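Local coordinates for protein oligogalacturonate-specific porin KdgM (Dickeya dadantii, PDB 4FQE) that forms a monomeric outer-membrane beta-barrel porin that passes oligogalacturonides and is required for full virulence, at residues A[6-11]-A[16-21]; A[68-71]-A[75-78]; A[78-83]-A[89-94]. All blocks are in the same frame, centred on the assembly; numbering follows the deposited sequence.

Contact 1: A[6-11]-A[16-21]; sequences RHEMQD and GHKDRL. With C8E ((hydroxyethyloxy)tri(ethyloxy)octane), chain G.
Arg6 to Glu8 pair with Arg20 to Lys18 in the antiparallel beta hairpin of strands 2-9 and 18-26, the first two staves of the porin barrel. Its backbone bonds come in two rings, Arg6 with Arg20 and Glu8 with Lys18; the shortest runs from Glu8 N to Lys18 O, 2.8 Å. Between them, His7 and Asp19 form a non-hydrogen-bonded pair.

The side chains of Arg6, Glu8, Lys18 and Arg20 line the lumen. The two guanidinium groups lie flat on each other, centres 4.0 Å apart and planes 28° apart. Arg20 gets there by a sharp bend at chi2 (86°), which brings its NE to 3.6 Å from Arg6 CB. Arg20 also makes salt bridges to Glu36 and Asp4, which probably steady the group in this stack and balance its charge. Glu8 and Lys18 run side by side, with the aliphatic Lys18 CD 3.4 Å from Glu8 OE1, while Glu8 OE2 takes a salt bridge from Arg209. Such a charged, arginine-rich wall is consistent with a channel for acidic sugars.

On the outer face, His7 ND1 donates to Asp19 OD1 at 2.7 Å in a nearly straight bond (165°). The oxygen sits in the imidazole plane but is met from above its own carboxylate plane. Tyr5 OH also bonds to OD1, and His17 ND1 reaches OD2 weakly, which together would fix the carboxylate's rotation. The two imidazoles are slid apart with little overlap, leaving His7 CE1 against His17 CB at 3.7 Å.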
loop_
_atom_site.group_PDB
_atom_site.type_symbol
_atom_site.label_atom_id
_atom_site.label_comp_id
_atom_site.label_asym_id
_atom_site.label_seq_id
_atom_site.Cartn_x
_atom_site.Cartn_y
_atom_site.Cartn_z
ATOM N N ARG A 6 1.218 9.822 6.607
ATOM C CA ARG A 6 -0.052 9.209 6.998
ATOM C C ARG A 6 -0.110 9.054 8.520
ATOM O O ARG A 6 0.877 8.660 9.147
ATOM C CB ARG A 6 -0.242 7.836 6.307
ATOM C CG ARG A 6 -1.626 7.237 6.485
ATOM C CD ARG A 6 -1.792 5.909 5.741
ATOM N NE ARG A 6 -1.101 4.827 6.450
ATOM C CZ ARG A 6 -0.876 3.608 5.966
ATOM N NH1 ARG A 6 -1.279 3.269 4.749
ATOM N NH2 ARG A 6 -0.236 2.715 6.734
ATOM N N HIS A 7 -1.264 9.365 9.093
ATOM C CA HIS A 7 -1.569 9.153 10.514
ATOM C C HIS A 7 -2.678 8.154 10.624
ATOM O O HIS A 7 -3.681 8.223 9.882
ATOM C CB HIS A 7 -1.969 10.472 11.169
ATOM C CG HIS A 7 -2.194 10.377 12.667
ATOM N ND1 HIS A 7 -1.190 10.450 13.550
ATOM C CD2 HIS A 7 -3.358 10.215 13.411
ATOM C CE1 HIS A 7 -1.656 10.335 14.795
ATOM N NE2 HIS A 7 -2.992 10.206 14.724
ATOM N N GLU A 8 -2.531 7.205 11.542
ATOM C CA GLU A 8 -3.509 6.115 11.709
ATOM C C GLU A 8 -3.906 6.037 13.169
ATOM O O GLU A 8 -3.061 6.148 14.048
ATOM C CB GLU A 8 -2.877 4.760 11.322
ATOM C CG GLU A 8 -3.736 3.511 11.551
ATOM C CD GLU A 8 -3.068 2.200 11.050
ATOM O OE1 GLU A 8 -3.079 1.190 11.790
ATOM O OE2 GLU A 8 -2.510 2.157 9.938
ATOM N N MET A 9 -5.180 5.763 13.425
ATOM C CA MET A 9 -5.685 5.504 14.778
ATOM C C MET A 9 -6.752 4.442 14.682
ATOM O O MET A 9 -7.309 4.248 13.619
ATOM C CB MET A 9 -6.340 6.737 15.358
ATOM C CG MET A 9 -5.402 7.893 15.573
ATOM S SD MET A 9 -6.136 9.090 16.696
ATOM C CE MET A 9 -4.701 10.131 16.977
ATOM N N GLN A 10 -7.047 3.754 15.781
ATOM C CA GLN A 10 -8.198 2.848 15.777
ATOM C C GLN A 10 -9.287 3.415 16.676
ATOM O O GLN A 10 -9.420 4.651 16.806
ATOM C CB GLN A 10 -7.795 1.423 16.154
ATOM C CG GLN A 10 -6.716 0.867 15.256
ATOM C CD GLN A 10 -6.928 -0.585 14.871
ATOM O OE1 GLN A 10 -7.879 -1.237 15.311
ATOM N NE2 GLN A 10 -6.031 -1.104 14.045
ATOM N N ASP A 11 -10.104 2.540 17.255
ATOM C CA ASP A 11 -11.039 2.960 18.279
ATOM C C ASP A 11 -11.471 1.759 19.115
ATOM O O ASP A 11 -10.630 0.951 19.519
ATOM C CB ASP A 11 -12.234 3.704 17.655
ATOM C CG ASP A 11 -13.164 2.798 16.908
ATOM O OD1 ASP A 11 -14.224 3.300 16.452
ATOM O OD2 ASP A 11 -12.842 1.593 16.776
ATOM N N GLY A 16 -3.552 3.423 20.560
ATOM C CA GLY A 16 -2.578 4.495 20.375
ATOM C C GLY A 16 -2.718 5.199 19.027
ATOM O O GLY A 16 -3.814 5.591 18.615
ATOM N N HIS A 17 -1.597 5.386 18.355
ATOM C CA HIS A 17 -1.561 5.998 17.050
ATOM C C HIS A 17 -0.336 5.539 16.358
ATOM O O HIS A 17 0.631 5.077 16.998
ATOM C CB HIS A 17 -1.568 7.531 17.156
ATOM C CG HIS A 17 -0.359 8.124 17.873
ATOM N ND1 HIS A 17 0.714 8.620 17.213
ATOM C CD2 HIS A 17 -0.118 8.339 19.217
ATOM C CE1 HIS A 17 1.603 9.091 18.093
ATOM N NE2 HIS A 17 1.091 8.929 19.321
ATOM N N LYS A 18 -0.368 5.633 15.040
ATOM C CA LYS A 18 0.796 5.337 14.206
ATOM C C LYS A 18 1.001 6.476 13.224
ATOM O O LYS A 18 0.019 7.074 12.723
ATOM C CB LYS A 18 0.613 4.027 13.426
ATOM C CG LYS A 18 0.261 2.789 14.251
ATOM C CD LYS A 18 -0.021 1.605 13.317
ATOM C CE LYS A 18 -0.402 0.310 14.036
ATOM N NZ LYS A 18 0.094 -0.875 13.254
ATOM N N ASP A 19 2.260 6.783 12.933
ATOM C CA ASP A 19 2.600 7.700 11.862
ATOM C C ASP A 19 3.634 7.086 10.930
ATOM O O ASP A 19 4.430 6.209 11.326
ATOM C CB ASP A 19 3.145 9.014 12.419
ATOM C CG ASP A 19 2.096 9.814 13.168
ATOM O OD1 ASP A 19 1.306 10.547 12.553
ATOM O OD2 ASP A 19 2.055 9.736 14.405
ATOM N N ARG A 20 3.640 7.558 9.696
ATOM C CA ARG A 20 4.636 7.086 8.731
ATOM C C ARG A 20 5.047 8.155 7.736
ATOM O O ARG A 20 4.282 9.064 7.419
ATOM C CB ARG A 20 4.117 5.843 7.983
ATOM C CG ARG A 20 3.036 6.103 6.932
ATOM C CD ARG A 20 3.597 6.468 5.556
ATOM N NE ARG A 20 2.585 6.434 4.485
ATOM C CZ ARG A 20 2.058 5.344 3.945
ATOM N NH1 ARG A 20 2.428 4.126 4.328
ATOM N NH2 ARG A 20 1.126 5.479 3.001
ATOM N N LEU A 21 6.248 8.018 7.183
ATOM C CA LEU A 21 6.635 8.816 6.056
ATOM C C LEU A 21 7.242 7.882 5.016
ATOM O O LEU A 21 8.225 7.242 5.319
ATOM C CB LEU A 21 7.691 9.827 6.458
ATOM C CG LEU A 21 7.817 10.972 5.458
ATOM C CD1 LEU A 21 6.631 11.879 5.762
ATOM C CD2 LEU A 21 9.160 11.729 5.559
HETATM C C1 C8E G . 6.494 14.547 4.650
HETATM C C2 C8E G . 5.189 15.310 4.658
HETATM C C3 C8E G . 4.342 15.054 3.408
HETATM C C4 C8E G . 5.047 15.488 2.127
HETATM C C5 C8E G . 5.293 16.996 2.047
HETATM C C6 C8E G . 6.777 17.371 2.000
HETATM C C7 C8E G . 7.181 17.884 0.623
HETATM C C8 C8E G . 8.437 18.758 0.682
HETATM O O9 C8E G . 8.487 19.684 -0.404
HETATM C C10 C8E G . 7.631 20.798 -0.156
HETATM C C11 C8E G . 7.649 21.846 -1.239
HETATM O O12 C8E G . 6.378 22.514 -1.260
HETATM C C13 C8E G . 5.953 23.121 -0.013
HETATM C C14 C8E G . 6.283 24.602 0.039
HETATM O O15 C8E G . 5.923 25.102 1.346
HETATM C C16 C8E G . 6.869 24.823 2.377
HETATM C C17 C8E G . 6.280 24.128 3.577
HETATM O O18 C8E G . 7.350 23.508 4.297
HETATM C C19 C8E G . 7.035 22.251 4.875
HETATM C C20 C8E G . 7.832 21.158 4.191
HETATM O O21 C8E G . 8.109 20.126 5.147
#

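Contact 2: A[68-71]-A[75-78]; sequences YKFN and SIEP. With C8E ((hydroxyethyloxy)tri(ethyloxy)octane), chain H.
The turn end of the beta hairpin formed by strands 57-69 and 74-85 brings Tyr68 and Phe70 against Ile76 and Pro78 at one rim of the barrel. Tyr68 and Ile76 form an antiparallel hydrogen-bonded pair, with 2.8 Å from Tyr68 N to Ile76 O and 3.0 Å from Ile76 N to Tyr68 O. Lys69 and Ser75 follow as a non-hydrogen-bonded pair on the inner face, in a light contact of Lys69 CG with Ser75 CB at 4.2 Å.

The outer face carries the apolar contacts. With CG anti to its carbonyl carbon (chi1 -64°), Tyr68 lays its ring along the barrel wall toward Pro78, which meets it at the ring edge: Pro78 CG is 3.8 Å from Tyr68 CE2, and the two side chains cross at about a right angle. The far side of the proline touches detergent, Pro78 CB lying 3.8 Å from C20 of C8E, so this surface probably borders lipid in the membrane. Phe70, beyond the strand end, swings its ring back over Ile76; its CE2 lies 3.6 Å from Ile76 CG2, which comes in at the ring edge. Ile76 has two conformers, so these distances hold for one of them.

On the inner face of the sheet, Glu77 points into the lumen and is held by salt bridges to Arg26 and Arg96. In the connection, Asn71 OD1 accepts from Val73 N and Phe74 N, closing an Asx turn. Surface aromatics at the barrel rim are consistent with the aromatic girdle that outer-membrane beta barrels place at the membrane interface.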
loop_
_atom_site.group_PDB
_atom_site.type_symbol
_atom_site.label_atom_id
_atom_site.label_comp_id
_atom_site.label_asym_id
_atom_site.label_seq_id
_atom_site.Cartn_x
_atom_site.Cartn_y
_atom_site.Cartn_z
ATOM N N TYR A 68 6.406 -5.081 -14.872
ATOM C CA TYR A 68 6.558 -5.585 -16.249
ATOM C C TYR A 68 5.190 -5.547 -16.928
ATOM O O TYR A 68 4.288 -6.289 -16.538
ATOM C CB TYR A 68 7.099 -7.019 -16.208
ATOM C CG TYR A 68 8.523 -7.138 -15.612
ATOM C CD1 TYR A 68 9.638 -6.621 -16.292
ATOM C CD2 TYR A 68 8.753 -7.777 -14.382
ATOM C CE1 TYR A 68 10.919 -6.728 -15.769
ATOM C CE2 TYR A 68 10.054 -7.887 -13.844
ATOM C CZ TYR A 68 11.124 -7.372 -14.546
ATOM O OH TYR A 68 12.404 -7.476 -14.046
ATOM N N LYS A 69 5.031 -4.682 -17.925
ATOM C CA LYS A 69 3.731 -4.512 -18.596
ATOM C C LYS A 69 3.676 -5.355 -19.853
ATOM O O LYS A 69 4.451 -5.141 -20.770
ATOM C CB LYS A 69 3.468 -3.043 -18.932
ATOM C CG LYS A 69 3.557 -2.131 -17.710
ATOM C CD LYS A 69 3.203 -0.705 -18.095
ATOM C CE LYS A 69 2.976 0.207 -16.894
ATOM N NZ LYS A 69 1.879 -0.276 -16.027
ATOM N N PHE A 70 2.792 -6.342 -19.878
ATOM C CA PHE A 70 2.605 -7.143 -21.077
ATOM C C PHE A 70 1.960 -6.336 -22.181
ATOM O O PHE A 70 2.291 -6.514 -23.345
ATOM C CB PHE A 70 1.750 -8.372 -20.802
ATOM C CG PHE A 70 2.368 -9.323 -19.830
ATOM C CD1 PHE A 70 3.314 -10.237 -20.247
ATOM C CD2 PHE A 70 1.981 -9.318 -18.493
ATOM C CE1 PHE A 70 3.890 -11.117 -19.348
ATOM C CE2 PHE A 70 2.546 -10.200 -17.588
ATOM C CZ PHE A 70 3.498 -11.106 -18.019
ATOM N N ASN A 71 1.011 -5.495 -21.789
ATOM C CA ASN A 71 0.242 -4.635 -22.694
ATOM C C ASN A 71 -0.519 -3.633 -21.842
ATOM O O ASN A 71 -0.288 -3.572 -20.644
ATOM C CB ASN A 71 -0.700 -5.474 -23.556
ATOM C CG ASN A 71 -1.568 -6.403 -22.733
ATOM O OD1 ASN A 71 -2.162 -6.005 -21.709
ATOM N ND2 ASN A 71 -1.662 -7.651 -23.184
ATOM N N SER A 75 -0.354 -6.409 -16.213
ATOM C CA SER A 75 1.017 -6.234 -15.778
ATOM C C SER A 75 1.314 -7.149 -14.579
ATOM O O SER A 75 0.413 -7.593 -13.889
ATOM C CB SER A 75 1.285 -4.763 -15.416
ATOM O OG SER A 75 0.467 -4.357 -14.336
ATOM N N ILE A 76 2.582 -7.473 -14.382
ATOM C CA ILE A 76 3.008 -8.235 -13.223
ATOM C C ILE A 76 4.205 -7.535 -12.587
ATOM O O ILE A 76 5.082 -7.023 -13.305
ATOM C CB ILE A 76 3.371 -9.679 -13.582
ATOM C CG1 ILE A 76 4.438 -9.704 -14.676
ATOM C CG2 ILE A 76 2.123 -10.425 -14.021
ATOM C CD1 ILE A 76 4.967 -11.081 -14.941
ATOM N N GLU A 77 4.207 -7.498 -11.243
ATOM C CA GLU A 77 5.195 -6.770 -10.423
ATOM C C GLU A 77 5.785 -7.659 -9.327
ATOM O O GLU A 77 5.158 -7.846 -8.297
ATOM C CB GLU A 77 4.549 -5.533 -9.776
ATOM C CG GLU A 77 5.478 -4.743 -8.834
ATOM C CD GLU A 77 4.750 -3.642 -8.069
ATOM O OE1 GLU A 77 5.386 -2.977 -7.240
ATOM O OE2 GLU A 77 3.541 -3.433 -8.267
ATOM N N PRO A 78 6.988 -8.229 -9.547
ATOM C CA PRO A 78 7.656 -8.930 -8.461
ATOM C C PRO A 78 8.335 -7.896 -7.591
ATOM O O PRO A 78 8.751 -6.860 -8.097
ATOM C CB PRO A 78 8.682 -9.808 -9.169
ATOM C CG PRO A 78 8.905 -9.169 -10.490
ATOM C CD PRO A 78 7.615 -8.507 -10.848
HETATM C C1 C8E H . 6.043 -13.948 -3.424
HETATM C C2 C8E H . 7.129 -14.856 -3.942
HETATM C C3 C8E H . 7.187 -14.739 -5.457
HETATM C C4 C8E H . 7.543 -13.325 -5.896
HETATM C C5 C8E H . 8.928 -13.241 -6.507
HETATM C C6 C8E H . 9.967 -13.115 -5.404
HETATM C C7 C8E H . 10.500 -11.696 -5.276
HETATM C C8 C8E H . 11.747 -11.655 -4.395
HETATM O O9 C8E H . 12.922 -11.780 -5.201
HETATM C C10 C8E H . 14.138 -11.801 -4.444
HETATM C C11 C8E H . 15.229 -11.053 -5.213
HETATM O O12 C8E H . 15.420 -9.731 -4.711
HETATM C C13 C8E H . 16.000 -8.813 -5.645
HETATM C C14 C8E H . 14.910 -8.127 -6.471
HETATM O O15 C8E H . 15.045 -6.698 -6.492
HETATM C C16 C8E H . 14.784 -6.073 -7.762
HETATM C C17 C8E H . 13.297 -5.891 -8.046
HETATM O O18 C8E H . 12.798 -7.006 -8.798
HETATM C C19 C8E H . 11.936 -7.866 -8.057
HETATM C C20 C8E H . 12.355 -9.320 -8.222
HETATM O O21 C8E H . 12.412 -9.979 -6.953
#

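Contact 3: A[78-83]-A[89-94]; sequences PGFSLE and NNYRPY. With C8E ((hydroxyethyloxy)tri(ethyloxy)octane), chain H.
Gly79 and Tyr94 form the tightly packed end of this contact, in the beta hairpin of strands 74-85 and 90-100 of the barrel wall. Their backbones make a hydrogen-bonded pair, 2.8 Å each way between N and O of Gly79 and Tyr94. With chi1 at 66°, the Tyr94 ring folds over the glycine, and Gly79 CA sits 3.7 Å from the ring centroid, a CH-pi contact on the lumen side. This is the arrangement known as aromatic rescue of glycine in antiparallel sheets; Tyr94 OH hydrogen-bonds to Glu77 OE1, which probably helps fix the ring. On the outer face, Phe80 and Tyr91 meet obliquely (planes 48° apart), CE1 to CE1 at 3.4 Å. Pro93 CD lies over the centre of one Tyr91 face, and the detergent C8E lies against Phe80.

Toward the other end the pairing is uneven. Arg92 N bonds to Ser81 O at 3.0 Å and Glu83 N to Asn90 O is nearly straight (173°), but the return bond from Asn90 N to Glu83 O is long, 3.3 Å. In the lumen Glu83 and Arg92 form a long ion pair, 3.9 Å from OE1 to NH2, with no N-H aimed at the oxygen. Glu83 has its stronger salt bridge with Lys38, and Arg92 with Glu61. A water links the two strands here: it accepts from Arg92 NE at 3.0 Å and donates to Ser81 OG.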
loop_
_atom_site.group_PDB
_atom_site.type_symbol
_atom_site.label_atom_id
_atom_site.label_comp_id
_atom_site.label_asym_id
_atom_site.label_seq_id
_atom_site.Cartn_x
_atom_site.Cartn_y
_atom_site.Cartn_z
ATOM N N PRO A 78 6.988 -8.229 -9.547
ATOM C CA PRO A 78 7.656 -8.930 -8.461
ATOM C C PRO A 78 8.335 -7.896 -7.591
ATOM O O PRO A 78 8.751 -6.860 -8.097
ATOM C CB PRO A 78 8.682 -9.808 -9.169
ATOM C CG PRO A 78 8.905 -9.169 -10.490
ATOM C CD PRO A 78 7.615 -8.507 -10.848
ATOM N N GLY A 79 8.416 -8.142 -6.299
ATOM C CA GLY A 79 8.967 -7.137 -5.416
ATOM C C GLY A 79 9.667 -7.805 -4.282
ATOM O O GLY A 79 9.389 -8.941 -3.965
ATOM N N PHE A 80 10.559 -7.041 -3.680
ATOM C CA PHE A 80 11.432 -7.454 -2.590
ATOM C C PHE A 80 11.290 -6.390 -1.514
ATOM O O PHE A 80 11.436 -5.223 -1.814
ATOM C CB PHE A 80 12.875 -7.452 -3.095
ATOM C CG PHE A 80 13.884 -7.751 -2.036
ATOM C CD1 PHE A 80 14.193 -9.052 -1.702
ATOM C CD2 PHE A 80 14.522 -6.722 -1.360
ATOM C CE1 PHE A 80 15.129 -9.314 -0.716
ATOM C CE2 PHE A 80 15.457 -6.984 -0.367
ATOM C CZ PHE A 80 15.738 -8.292 -0.046
ATOM N N SER A 81 11.069 -6.788 -0.266
ATOM C CA SER A 81 11.029 -5.819 0.842
ATOM C C SER A 81 11.603 -6.393 2.130
ATOM O O SER A 81 11.517 -7.590 2.395
ATOM C CB SER A 81 9.639 -5.281 1.091
ATOM O OG SER A 81 8.681 -6.284 1.341
ATOM N N LEU A 82 12.241 -5.530 2.890
ATOM C CA LEU A 82 12.810 -5.893 4.188
ATOM C C LEU A 82 12.327 -4.811 5.110
ATOM O O LEU A 82 12.436 -3.652 4.763
ATOM C CB LEU A 82 14.313 -5.837 4.157
ATOM C CG LEU A 82 15.034 -6.874 3.314
ATOM C CD1 LEU A 82 16.540 -6.582 3.469
ATOM C CD2 LEU A 82 14.658 -8.273 3.782
ATOM N N GLU A 83 11.793 -5.189 6.263
ATOM C CA GLU A 83 11.530 -4.204 7.303
ATOM C C GLU A 83 12.344 -4.493 8.557
ATOM O O GLU A 83 12.539 -5.642 8.902
ATOM C CB GLU A 83 10.046 -4.142 7.633
ATOM C CG GLU A 83 9.779 -3.379 8.941
ATOM C CD GLU A 83 8.400 -2.767 9.043
ATOM O OE1 GLU A 83 7.554 -3.027 8.183
ATOM O OE2 GLU A 83 8.185 -1.984 9.983
ATOM N N ASN A 89 9.802 -7.349 12.004
ATOM C CA ASN A 89 11.109 -7.567 11.369
ATOM C C ASN A 89 10.947 -8.713 10.446
ATOM O O ASN A 89 10.934 -9.847 10.881
ATOM C CB ASN A 89 12.192 -7.912 12.382
ATOM C CG ASN A 89 12.486 -6.787 13.318
ATOM O OD1 ASN A 89 13.419 -6.004 13.097
ATOM N ND2 ASN A 89 11.691 -6.684 14.377
ATOM N N ASN A 90 10.798 -8.415 9.168
ATOM C CA ASN A 90 10.339 -9.397 8.218
ATOM C C ASN A 90 10.913 -9.134 6.866
ATOM O O ASN A 90 11.174 -8.003 6.488
ATOM C CB ASN A 90 8.770 -9.438 8.091
ATOM C CG ASN A 90 8.114 -8.086 8.290
ATOM O OD1 ASN A 90 6.896 -7.982 8.590
ATOM N ND2 ASN A 90 8.901 -7.028 8.136
ATOM N N TYR A 91 11.100 -10.225 6.171
ATOM C CA TYR A 91 11.383 -10.263 4.753
ATOM C C TYR A 91 10.041 -10.613 4.089
ATOM O O TYR A 91 9.433 -11.607 4.415
ATOM C CB TYR A 91 12.433 -11.333 4.475
ATOM C CG TYR A 91 12.546 -11.749 3.044
ATOM C CD1 TYR A 91 12.634 -10.805 2.031
ATOM C CD2 TYR A 91 12.566 -13.080 2.691
ATOM C CE1 TYR A 91 12.723 -11.187 0.700
ATOM C CE2 TYR A 91 12.693 -13.468 1.359
ATOM C CZ TYR A 91 12.764 -12.507 0.372
ATOM O OH TYR A 91 12.867 -12.881 -0.958
ATOM N N ARG A 92 9.589 -9.759 3.185
ATOM C CA ARG A 92 8.296 -9.945 2.534
ATOM C C ARG A 92 8.462 -9.687 1.053
ATOM O O ARG A 92 8.250 -8.563 0.598
ATOM C CB ARG A 92 7.268 -8.997 3.160
ATOM C CG ARG A 92 7.140 -9.137 4.668
ATOM C CD ARG A 92 5.937 -8.392 5.216
ATOM N NE ARG A 92 6.093 -6.943 5.147
ATOM C CZ ARG A 92 5.140 -6.057 5.446
ATOM N NH1 ARG A 92 3.929 -6.461 5.804
ATOM N NH2 ARG A 92 5.381 -4.749 5.373
ATOM N N PRO A 93 8.867 -10.711 0.288
ATOM C CA PRO A 93 8.862 -10.570 -1.157
ATOM C C PRO A 93 7.409 -10.632 -1.626
ATOM O O PRO A 93 6.560 -11.058 -0.864
ATOM C CB PRO A 93 9.600 -11.822 -1.637
ATOM C CG PRO A 93 9.251 -12.839 -0.631
ATOM C CD PRO A 93 9.112 -12.103 0.694
ATOM N N TYR A 94 7.117 -10.187 -2.836
ATOM C CA TYR A 94 5.738 -10.277 -3.319
ATOM C C TYR A 94 5.617 -10.355 -4.814
ATOM O O TYR A 94 6.557 -10.044 -5.520
ATOM C CB TYR A 94 4.921 -9.091 -2.810
ATOM C CG TYR A 94 5.321 -7.730 -3.349
ATOM C CD1 TYR A 94 6.165 -6.877 -2.617
ATOM C CD2 TYR A 94 4.854 -7.282 -4.580
ATOM C CE1 TYR A 94 6.499 -5.612 -3.096
ATOM C CE2 TYR A 94 5.208 -6.034 -5.069
ATOM C CZ TYR A 94 6.024 -5.197 -4.319
ATOM O OH TYR A 94 6.383 -3.972 -4.819
HETATM C C1 C8E H . 6.043 -13.948 -3.424
HETATM C C2 C8E H . 7.129 -14.856 -3.942
HETATM C C3 C8E H . 7.187 -14.739 -5.457
HETATM C C4 C8E H . 7.543 -13.325 -5.896
HETATM C C5 C8E H . 8.928 -13.241 -6.507
HETATM C C6 C8E H . 9.967 -13.115 -5.404
HETATM C C7 C8E H . 10.500 -11.696 -5.276
HETATM C C8 C8E H . 11.747 -11.655 -4.395
HETATM O O9 C8E H . 12.922 -11.780 -5.201
HETATM C C10 C8E H . 14.138 -11.801 -4.444
HETATM C C11 C8E H . 15.229 -11.053 -5.213
HETATM O O12 C8E H . 15.420 -9.731 -4.711
HETATM C C13 C8E H . 16.000 -8.813 -5.645
HETATM C C14 C8E H . 14.910 -8.127 -6.471
HETATM O O15 C8E H . 15.045 -6.698 -6.492
HETATM C C16 C8E H . 14.784 -6.073 -7.762
HETATM C C17 C8E H . 13.297 -5.891 -8.046
HETATM O O18 C8E H . 12.798 -7.006 -8.798
HETATM C C19 C8E H . 11.936 -7.866 -8.057
HETATM C C20 C8E H . 12.355 -9.320 -8.222
HETATM O O21 C8E H . 12.412 -9.979 -6.953
HETATM O O HOH W 1 8.912 -6.084 4.535
#

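How the contacts relate
All three contacts join hairpin neighbours in one closed antiparallel barrel of twelve strands. Contact 1 comes first along the chain, on strands 2-9 and 18-26; contacts 2 and 3 follow on strands 57-69, 74-85 and 90-100. Contacts 1 and 2 lie on opposite sides of the chain's centre, about 32 Å apart between centres; contacts 1 and 3 are about 22 Å apart. Contacts 2 and 3, centres about 18 Å apart, abut on strand 74-85: they share Pro78 and one C8E molecule, and Glu77 probably hydrogen-bonds Tyr94 OH between them. Charged groups face the channel throughout; the outward side is largely apolar in contacts 2 and 3 but polar in contact 1, with His7, His17 and Asp19.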